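Local structure of fibronectin type III domain-containing protein (Simiduia agarivorans, 6P2K) at residues B[45-50]-B[394-399]; B[326-331]-B[351-356]; B[356-361]-B[373-378]. The protein probably hydrolyses xyloglucan-type beta-glucans as a family GH74 glycoside hydrolase, this chain holding the catalytic part made of paired seven-bladed beta-propellers. All coordinates share one frame; numbering follows the deposited sequence.

Contact 1: residues B[45-50]-B[394-399]; sequences NGESWQ and KGKGTE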
loop_
_atom_site.group_PDB
_atom_site.type_symbol
_atom_site.label_atom_id
_atom_site.label_comp_id
_atom_site.label_asym_id
_atom_site.label_seq_id
_atom_site.Cartn_x
_atom_site.Cartn_y
_atom_site.Cartn_z
ATOM N N ASN B 45 -28.039 -40.327 -6.406
ATOM C CA ASN B 45 -26.639 -40.741 -6.522
ATOM C C ASN B 45 -25.703 -39.795 -5.771
ATOM O O ASN B 45 -24.619 -39.447 -6.249
ATOM C CB ASN B 45 -26.217 -40.874 -7.986
ATOM C CG ASN B 45 -25.031 -41.803 -8.165
ATOM O OD1 ASN B 45 -24.921 -42.818 -7.478
ATOM N ND2 ASN B 45 -24.132 -41.454 -9.078
ATOM N N GLY B 46 -26.121 -39.375 -4.583
ATOM C CA GLY B 46 -25.246 -38.647 -3.693
ATOM C C GLY B 46 -25.237 -37.145 -3.848
ATOM O O GLY B 46 -24.395 -36.487 -3.225
ATOM N N GLU B 47 -26.133 -36.575 -4.659
ATOM C CA GLU B 47 -26.230 -35.117 -4.711
ATOM C C GLU B 47 -26.809 -34.556 -3.418
ATOM O O GLU B 47 -26.520 -33.409 -3.056
ATOM C CB GLU B 47 -27.064 -34.678 -5.915
ATOM C CG GLU B 47 -26.309 -34.721 -7.236
ATOM C CD GLU B 47 -24.976 -33.986 -7.178
ATOM O OE1 GLU B 47 -23.954 -34.565 -7.607
ATOM O OE2 GLU B 47 -24.947 -32.830 -6.706
ATOM N N SER B 48 -27.612 -35.347 -2.710
ATOM C CA SER B 48 -28.105 -34.987 -1.389
ATOM C C SER B 48 -28.354 -36.268 -0.609
ATOM O O SER B 48 -28.788 -37.276 -1.172
ATOM C CB SER B 48 -29.388 -34.154 -1.457
ATOM O OG SER B 48 -30.483 -34.950 -1.879
ATOM N N TRP B 49 -28.071 -36.220 0.691
ATOM C CA TRP B 49 -28.179 -37.374 1.571
ATOM C C TRP B 49 -29.222 -37.118 2.650
ATOM O O TRP B 49 -29.366 -35.991 3.132
ATOM C CB TRP B 49 -26.831 -37.697 2.226
ATOM C CG TRP B 49 -25.757 -38.056 1.252
ATOM C CD1 TRP B 49 -24.894 -37.200 0.629
ATOM C CD2 TRP B 49 -25.425 -39.369 0.789
ATOM N NE1 TRP B 49 -24.046 -37.900 -0.194
ATOM C CE2 TRP B 49 -24.352 -39.234 -0.113
ATOM C CE3 TRP B 49 -25.932 -40.647 1.049
ATOM C CZ2 TRP B 49 -23.774 -40.327 -0.755
ATOM C CZ3 TRP B 49 -25.359 -41.732 0.408
ATOM C CH2 TRP B 49 -24.292 -41.564 -0.483
ATOM N N GLN B 50 -29.936 -38.175 3.033
ATOM C CA GLN B 50 -30.951 -38.103 4.074
ATOM C C GLN B 50 -30.684 -39.165 5.130
ATOM O O GLN B 50 -30.183 -40.251 4.829
ATOM C CB GLN B 50 -32.370 -38.301 3.507
ATOM C CG GLN B 50 -32.866 -37.181 2.608
ATOM C CD GLN B 50 -32.260 -37.233 1.217
ATOM O OE1 GLN B 50 -31.875 -36.205 0.655
ATOM N NE2 GLN B 50 -32.171 -38.435 0.656
ATOM N N LYS B 394 -20.641 -26.166 1.346
ATOM C CA LYS B 394 -21.742 -26.523 2.225
ATOM C C LYS B 394 -22.031 -28.015 2.105
ATOM O O LYS B 394 -21.837 -28.620 1.047
ATOM C CB LYS B 394 -23.000 -25.708 1.903
ATOM C CG LYS B 394 -23.591 -25.954 0.525
ATOM C CD LYS B 394 -24.799 -25.062 0.297
ATOM C CE LYS B 394 -25.421 -25.312 -1.061
ATOM N NZ LYS B 394 -26.523 -24.349 -1.334
ATOM N N GLY B 395 -22.495 -28.605 3.203
ATOM C CA GLY B 395 -22.692 -30.038 3.241
ATOM C C GLY B 395 -23.827 -30.509 2.351
ATOM O O GLY B 395 -24.747 -29.769 2.001
ATOM N N LYS B 396 -23.751 -31.785 1.981
ATOM C CA LYS B 396 -24.777 -32.426 1.172
ATOM C C LYS B 396 -25.758 -33.240 2.005
ATOM O O LYS B 396 -26.558 -33.989 1.441
ATOM C CB LYS B 396 -24.137 -33.314 0.101
ATOM C CG LYS B 396 -23.581 -32.549 -1.096
ATOM C CD LYS B 396 -23.162 -33.504 -2.215
ATOM C CE LYS B 396 -22.617 -32.757 -3.424
ATOM N NZ LYS B 396 -23.672 -31.969 -4.124
ATOM N N GLY B 397 -25.718 -33.110 3.328
ATOM C CA GLY B 397 -26.663 -33.786 4.202
ATOM C C GLY B 397 -26.045 -34.675 5.260
ATOM O O GLY B 397 -26.769 -35.141 6.154
ATOM N N THR B 398 -24.747 -34.950 5.205
ATOM C CA THR B 398 -24.070 -35.709 6.244
ATOM C C THR B 398 -23.109 -34.805 7.002
ATOM O O THR B 398 -22.617 -33.809 6.468
ATOM C CB THR B 398 -23.300 -36.899 5.664
ATOM O OG1 THR B 398 -22.072 -36.439 5.086
ATOM C CG2 THR B 398 -24.125 -37.610 4.606
ATOM N N GLU B 399 -22.858 -35.155 8.260
ATOM C CA GLU B 399 -21.822 -34.500 9.050
ATOM C C GLU B 399 -21.276 -35.516 10.039
ATOM O O GLU B 399 -22.042 -36.124 10.793
ATOM C CB GLU B 399 -22.351 -33.267 9.789
ATOM C CG GLU B 399 -23.682 -33.464 10.495
ATOM C CD GLU B 399 -24.871 -33.302 9.570
ATOM O OE1 GLU B 399 -24.906 -32.288 8.840
ATOM O OE2 GLU B 399 -25.774 -34.167 9.584
HETATM O O HOH W 1 -29.809 -34.888 5.972
#

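Contact 2: residues B[326-331]-B[351-356]; sequences DYATPP and STTNQT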
loop_
_atom_site.group_PDB
_atom_site.type_symbol
_atom_site.label_atom_id
_atom_site.label_comp_id
_atom_site.label_asym_id
_atom_site.label_seq_id
_atom_site.Cartn_x
_atom_site.Cartn_y
_atom_site.Cartn_z
ATOM N N ASP B 326 -12.140 -30.931 2.026
ATOM C CA ASP B 326 -11.166 -31.811 2.673
ATOM C C ASP B 326 -10.022 -32.068 1.702
ATOM O O ASP B 326 -10.069 -32.979 0.873
ATOM C CB ASP B 326 -11.836 -33.107 3.114
ATOM C CG ASP B 326 -10.955 -33.950 4.022
ATOM O OD1 ASP B 326 -9.840 -33.502 4.369
ATOM O OD2 ASP B 326 -11.382 -35.064 4.391
ATOM N N TYR B 327 -8.970 -31.254 1.806
ATOM C CA TYR B 327 -7.788 -31.403 0.957
ATOM C C TYR B 327 -7.051 -32.669 1.389
ATOM O O TYR B 327 -6.077 -32.642 2.144
ATOM C CB TYR B 327 -6.899 -30.167 1.044
ATOM C CG TYR B 327 -5.848 -30.102 -0.043
ATOM C CD1 TYR B 327 -6.155 -29.601 -1.300
ATOM C CD2 TYR B 327 -4.549 -30.541 0.188
ATOM C CE1 TYR B 327 -5.200 -29.541 -2.298
ATOM C CE2 TYR B 327 -3.585 -30.480 -0.804
ATOM C CZ TYR B 327 -3.920 -29.982 -2.044
ATOM O OH TYR B 327 -2.969 -29.921 -3.034
ATOM N N ALA B 328 -7.540 -33.805 0.898
ATOM C CA ALA B 328 -7.031 -35.125 1.266
ATOM C C ALA B 328 -6.504 -35.793 0.001
ATOM O O ALA B 328 -7.267 -36.404 -0.752
ATOM C CB ALA B 328 -8.118 -35.966 1.931
ATOM N N THR B 329 -5.196 -35.677 -0.230
ATOM C CA THR B 329 -4.585 -36.169 -1.454
ATOM C C THR B 329 -3.217 -36.762 -1.147
ATOM O O THR B 329 -2.483 -36.225 -0.301
ATOM C CB THR B 329 -4.452 -35.047 -2.497
ATOM O OG1 THR B 329 -3.696 -35.514 -3.620
ATOM C CG2 THR B 329 -3.761 -33.826 -1.894
ATOM N N PRO B 330 -2.850 -37.886 -1.788
ATOM C CA PRO B 330 -3.685 -38.716 -2.666
ATOM C C PRO B 330 -4.876 -39.316 -1.925
ATOM O O PRO B 330 -4.852 -39.361 -0.697
ATOM C CB PRO B 330 -2.726 -39.822 -3.126
ATOM C CG PRO B 330 -1.375 -39.241 -2.974
ATOM C CD PRO B 330 -1.456 -38.363 -1.761
ATOM N N PRO B 331 -5.906 -39.748 -2.648
ATOM C CA PRO B 331 -7.030 -40.408 -1.978
ATOM C C PRO B 331 -6.567 -41.677 -1.277
ATOM O O PRO B 331 -5.720 -42.416 -1.785
ATOM C CB PRO B 331 -8.000 -40.722 -3.123
ATOM C CG PRO B 331 -7.548 -39.887 -4.279
ATOM C CD PRO B 331 -6.077 -39.705 -4.110
ATOM N N SER B 351 -16.297 -44.545 -4.308
ATOM C CA SER B 351 -15.106 -44.662 -3.465
ATOM C C SER B 351 -14.998 -43.417 -2.581
ATOM O O SER B 351 -15.988 -42.707 -2.374
ATOM C CB SER B 351 -13.856 -44.883 -4.332
ATOM O OG SER B 351 -12.708 -45.089 -3.525
ATOM N N THR B 352 -13.796 -43.148 -2.067
ATOM C CA THR B 352 -13.598 -42.107 -1.062
ATOM C C THR B 352 -12.134 -41.684 -1.039
ATOM O O THR B 352 -11.250 -42.420 -1.485
ATOM C CB THR B 352 -14.014 -42.597 0.330
ATOM O OG1 THR B 352 -13.771 -41.570 1.302
ATOM C CG2 THR B 352 -13.217 -43.837 0.707
ATOM N N THR B 353 -11.885 -40.485 -0.504
ATOM C CA THR B 353 -10.520 -40.086 -0.174
ATOM C C THR B 353 -10.165 -40.372 1.278
ATOM O O THR B 353 -8.994 -40.208 1.647
ATOM C CB THR B 353 -10.276 -38.594 -0.468
ATOM O OG1 THR B 353 -11.118 -37.778 0.363
ATOM C CG2 THR B 353 -10.516 -38.280 -1.942
ATOM N N ASN B 354 -11.165 -40.759 2.089
ATOM C CA ASN B 354 -11.098 -41.334 3.438
ATOM C C ASN B 354 -12.308 -40.882 4.250
ATOM O O ASN B 354 -13.048 -41.709 4.787
ATOM C CB ASN B 354 -9.823 -40.971 4.208
ATOM C CG ASN B 354 -9.794 -41.586 5.600
ATOM O OD1 ASN B 354 -10.077 -40.917 6.592
ATOM N ND2 ASN B 354 -9.469 -42.873 5.676
ATOM N N GLN B 355 -12.511 -39.568 4.348
ATOM C CA GLN B 355 -13.617 -38.997 5.103
ATOM C C GLN B 355 -14.762 -38.542 4.210
ATOM O O GLN B 355 -15.635 -37.795 4.666
ATOM C CB GLN B 355 -13.136 -37.816 5.950
ATOM C CG GLN B 355 -11.851 -38.052 6.726
ATOM C CD GLN B 355 -11.498 -36.872 7.622
ATOM O OE1 GLN B 355 -11.285 -37.034 8.825
ATOM N NE2 GLN B 355 -11.446 -35.675 7.039
ATOM N N THR B 356 -14.782 -38.971 2.951
ATOM C CA THR B 356 -15.624 -38.355 1.937
ATOM C C THR B 356 -16.368 -39.428 1.148
ATOM O O THR B 356 -16.241 -40.628 1.407
ATOM C CB THR B 356 -14.778 -37.480 1.003
ATOM O OG1 THR B 356 -13.737 -38.277 0.419
ATOM C CG2 THR B 356 -14.142 -36.337 1.784
HETATM O O HOH W 2 -10.881 -37.496 3.150
HETATM O O HOH W 3 -11.419 -35.057 -0.588
#

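Contact 3: residues B[356-361]-B[373-378]; sequences TMYYAS and NKYSTP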
loop_
_atom_site.group_PDB
_atom_site.type_symbol
_atom_site.label_atom_id
_atom_site.label_comp_id
_atom_site.label_asym_id
_atom_site.label_seq_id
_atom_site.Cartn_x
_atom_site.Cartn_y
_atom_site.Cartn_z
ATOM N N THR B 356 -14.782 -38.971 2.951
ATOM C CA THR B 356 -15.624 -38.355 1.937
ATOM C C THR B 356 -16.368 -39.428 1.148
ATOM O O THR B 356 -16.241 -40.628 1.407
ATOM C CB THR B 356 -14.778 -37.480 1.003
ATOM O OG1 THR B 356 -13.737 -38.277 0.419
ATOM C CG2 THR B 356 -14.142 -36.337 1.784
ATOM N N MET B 357 -17.161 -38.981 0.175
ATOM C CA MET B 357 -17.846 -39.863 -0.759
ATOM C C MET B 357 -17.639 -39.323 -2.164
ATOM O O MET B 357 -17.880 -38.138 -2.418
ATOM C CB MET B 357 -19.345 -39.974 -0.444
ATOM C CG MET B 357 -19.660 -40.474 0.959
ATOM S SD MET B 357 -19.716 -39.144 2.177
ATOM C CE MET B 357 -21.271 -38.364 1.752
ATOM N N TYR B 358 -17.194 -40.189 -3.071
ATOM C CA TYR B 358 -16.865 -39.793 -4.431
ATOM C C TYR B 358 -17.436 -40.804 -5.410
ATOM O O TYR B 358 -17.420 -42.010 -5.146
ATOM C CB TYR B 358 -15.347 -39.684 -4.625
ATOM C CG TYR B 358 -14.781 -38.334 -4.250
ATOM C CD1 TYR B 358 -14.441 -38.043 -2.937
ATOM C CD2 TYR B 358 -14.587 -37.351 -5.211
ATOM C CE1 TYR B 358 -13.923 -36.805 -2.588
ATOM C CE2 TYR B 358 -14.069 -36.116 -4.875
ATOM C CZ TYR B 358 -13.740 -35.852 -3.563
ATOM O OH TYR B 358 -13.230 -34.627 -3.227
ATOM N N TYR B 359 -17.935 -40.308 -6.541
ATOM C CA TYR B 359 -18.451 -41.159 -7.602
ATOM C C TYR B 359 -17.753 -40.825 -8.910
ATOM O O TYR B 359 -17.562 -39.650 -9.244
ATOM C CB TYR B 359 -19.967 -41.000 -7.773
ATOM C CG TYR B 359 -20.522 -41.802 -8.927
ATOM C CD1 TYR B 359 -20.801 -43.154 -8.786
ATOM C CD2 TYR B 359 -20.760 -41.209 -10.159
ATOM C CE1 TYR B 359 -21.307 -43.892 -9.839
ATOM C CE2 TYR B 359 -21.262 -41.938 -11.218
ATOM C CZ TYR B 359 -21.534 -43.277 -11.051
ATOM O OH TYR B 359 -22.037 -44.004 -12.103
ATOM N N ALA B 360 -17.383 -41.862 -9.653
ATOM C CA ALA B 360 -16.737 -41.714 -10.947
ATOM C C ALA B 360 -17.652 -42.264 -12.028
ATOM O O ALA B 360 -18.131 -43.396 -11.921
ATOM C CB ALA B 360 -15.393 -42.445 -10.979
ATOM N N SER B 361 -17.907 -41.462 -13.055
ATOM C CA SER B 361 -18.560 -41.973 -14.247
ATOM C C SER B 361 -17.499 -42.451 -15.232
ATOM O O SER B 361 -16.344 -42.022 -15.193
ATOM C CB SER B 361 -19.455 -40.911 -14.888
ATOM O OG SER B 361 -18.762 -39.686 -15.047
ATOM N N ASN B 373 -17.494 -34.990 -6.752
ATOM C CA ASN B 373 -17.593 -34.764 -5.314
ATOM C C ASN B 373 -19.032 -35.012 -4.865
ATOM O O ASN B 373 -19.952 -34.316 -5.307
ATOM C CB ASN B 373 -17.134 -33.334 -5.008
ATOM C CG ASN B 373 -17.440 -32.870 -3.584
ATOM O OD1 ASN B 373 -18.060 -33.565 -2.778
ATOM N ND2 ASN B 373 -16.989 -31.659 -3.276
ATOM N N LYS B 374 -19.225 -35.998 -3.981
ATOM C CA LYS B 374 -20.553 -36.373 -3.506
ATOM C C LYS B 374 -20.692 -36.204 -1.995
ATOM O O LYS B 374 -21.483 -36.900 -1.356
ATOM C CB LYS B 374 -20.887 -37.811 -3.903
ATOM C CG LYS B 374 -20.940 -38.052 -5.406
ATOM C CD LYS B 374 -22.132 -37.341 -6.036
ATOM C CE LYS B 374 -22.266 -37.693 -7.512
ATOM N NZ LYS B 374 -23.625 -37.386 -8.027
ATOM N N TYR B 375 -19.927 -35.290 -1.402
ATOM C CA TYR B 375 -20.060 -35.015 0.021
ATOM C C TYR B 375 -20.257 -33.547 0.355
ATOM O O TYR B 375 -20.817 -33.252 1.419
ATOM C CB TYR B 375 -18.846 -35.558 0.801
ATOM C CG TYR B 375 -17.545 -34.795 0.636
ATOM C CD1 TYR B 375 -16.737 -34.982 -0.484
ATOM C CD2 TYR B 375 -17.106 -33.913 1.620
ATOM C CE1 TYR B 375 -15.544 -34.297 -0.631
ATOM C CE2 TYR B 375 -15.914 -33.223 1.484
ATOM C CZ TYR B 375 -15.135 -33.419 0.360
ATOM O OH TYR B 375 -13.945 -32.735 0.232
ATOM N N SER B 376 -19.851 -32.622 -0.512
ATOM C CA SER B 376 -19.992 -31.203 -0.227
ATOM C C SER B 376 -20.218 -30.456 -1.532
ATOM O O SER B 376 -19.894 -30.948 -2.617
ATOM C CB SER B 376 -18.764 -30.652 0.506
ATOM O OG SER B 376 -17.569 -30.946 -0.198
ATOM N N THR B 377 -20.772 -29.251 -1.414
ATOM C CA THR B 377 -21.172 -28.456 -2.568
ATOM C C THR B 377 -20.442 -27.121 -2.552
ATOM O O THR B 377 -20.537 -26.384 -1.556
ATOM C CB THR B 377 -22.685 -28.232 -2.565
ATOM O OG1 THR B 377 -23.349 -29.492 -2.423
ATOM C CG2 THR B 377 -23.132 -27.567 -3.863
ATOM N N PRO B 378 -19.721 -26.758 -3.609
ATOM C CA PRO B 378 -19.021 -25.470 -3.610
ATOM C C PRO B 378 -19.993 -24.315 -3.774
ATOM O O PRO B 378 -21.013 -24.425 -4.457
ATOM C CB PRO B 378 -18.087 -25.579 -4.819
ATOM C CG PRO B 378 -18.824 -26.486 -5.763
ATOM C CD PRO B 378 -19.537 -27.492 -4.875
#

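Contact 1: residues B[45-50]-B[394-399]
Lys396 lies side by side with Glu47, both pointing the same way, and touches Gly46 and Trp49. Its CB lies at the edge of the Trp49 indole, in the ring plane and 4.0 Å from CD1. CG comes next, 3.6 Å from Glu47 O, and CD rests against two carbonyl oxygens, Gly46 O at 3.4 Å and Glu47 O. The chain runs straight as far as CE; the last torsion then bends (chi4 -68°) and brings NZ to the Glu47 carboxylate. There NZ forms a salt bridge with Glu47 OE2 at 3.0 Å, reaching the oxygen from above the carboxylate plane. A weak bond to Glu47 O and a hydrogen bond to Thr377 OG1 add to the hold on NZ, while Glu47 OE1 is taken by Lys374.

The backbone of Lys396 acts as acceptor. Its O accepts from Trp49 N at 2.8 Å, nearly along the C=O axis, and also receives a CA-H...O contact from Ser48 CA. Beyond it, Gly397 backs onto Trp49 O, where a CB would clash, and Thr398 CG2 lies 3.6 Å from Trp49 CB. Gly46 CA lies over one face of the indole, toward the rim, and the indole NE1 donates to Lys374 O.

Ser42-Trp49 reads as an Asp-box, S-x-D/N-x-G-x-S/T-W, with Asn44 in the acidic place. As usual in propellers, it turns between the third and fourth strands of a blade, 39-42 and 50-51. The partner segment leaves strand 388-395, which follows the last blade of the first propeller, so the contact ties an early blade to a much later part of the chain. With a different lysine on each oxygen of Glu47, the carboxylate is probably kept charged and its rotation restrained, although this corner is exposed.

Contact 2: residues B[326-331]-B[351-356]
Pro331 presses CB against Thr353 CG2 at 3.7 Å, the two side chains crossing obliquely. Next to them Ala328 meets the same threonine from another side: its O lies 3.7 Å from Thr353 CB, and its CB is close to Thr353 OG1. This hydroxyl is gripped by polar partners, a hydrogen bond with Thr356 OG1 at 2.7 Å and two waters. One of the waters also donates to Asp326 OD2 and accepts from Gln355 N; the other donates to Asp326 O.

The direct polar link is Gln355 NE2 to Asp326 OD2 at 2.7 Å. The two side chains cross at about a right angle, and the amide donates close to its own plane while reaching OD2 from above the carboxylate plane. Asp326 CG is anti to the backbone N (chi1 -169°), which places CG on the side of Gln355. Gln355 NE2 also donates to Asn420 OD1.

Within 351-356, Thr352 OG1 accepts from Asn354 N, an ST turn, and donates to Thr356 O. The loop between strands 348-351 and 358-363 is thus braced against the loop leading into strand 336-338. Gln355 lies about 6 Å, side chain to side chain, from the zinc ligand Gln16. Asp326 OD2 takes both an amide N-H and a water O-H, which restrains the carboxylate and ties the two loops together.

Contact 3: residues B[356-361]-B[373-378]
Tyr375 follows the outer strand of a propeller blade, where an antiparallel, non-hydrogen-bonded pair, Tyr358 with Asn373, ends and an Asx turn leads the chain away. Packing is closest round its ring. Thr356 CG2 sits over the centre of one face, a CH-pi contact 3.4 Å from the ring centroid, and Ser376 OG lies over the opposite face toward the rim. Tyr358 comes to the edge, its OH 3.5 Å from Tyr375 CE1 and hydrogen-bonded to Asp322 O, the ring planes at 51°. Tyr375 CG stands between the backbone N and carbonyl carbon (chi1 73°), which places it against Thr356. An alanine here would remove the ring, and would probably leave a gap over Thr356 CG2 and deprive Ile323 O and Asp326 N of the phenol OH that bonds both.

The other flank is looser, though also buried: Lys374 CG rests 3.9 Å from Tyr359 CB, and the lysine then leads off to Asn45 O and Glu47. Between the two, Lys374 N donates to Met357 O at 3.0 Å. Within the turn, Asn373 OD1 accepts twice, from Ser376 N and, at 2.9 Å, from Tyr375 N.

By strand order, strands 336-338, 348-351, 358-363 and 368-373 form the seventh blade of the first propeller. Contact 2, first of the two along the chain, braces the loops at that blade, and contact 3 closes its outer edge where the chain departs; they share Thr356, with centres about 10 Å apart. Contact 1 spans both in sequence, joining the first blade to the chain beyond strand 388-395. Its centre is about 9 Å from that of contact 3 and 16 Å from that of contact 2. Strands 376-379 and 388-395 are sheet neighbours. Through Lys374, which carries contact 3 into contact 1, the first and last blades are probably held together near the passage to the second propeller.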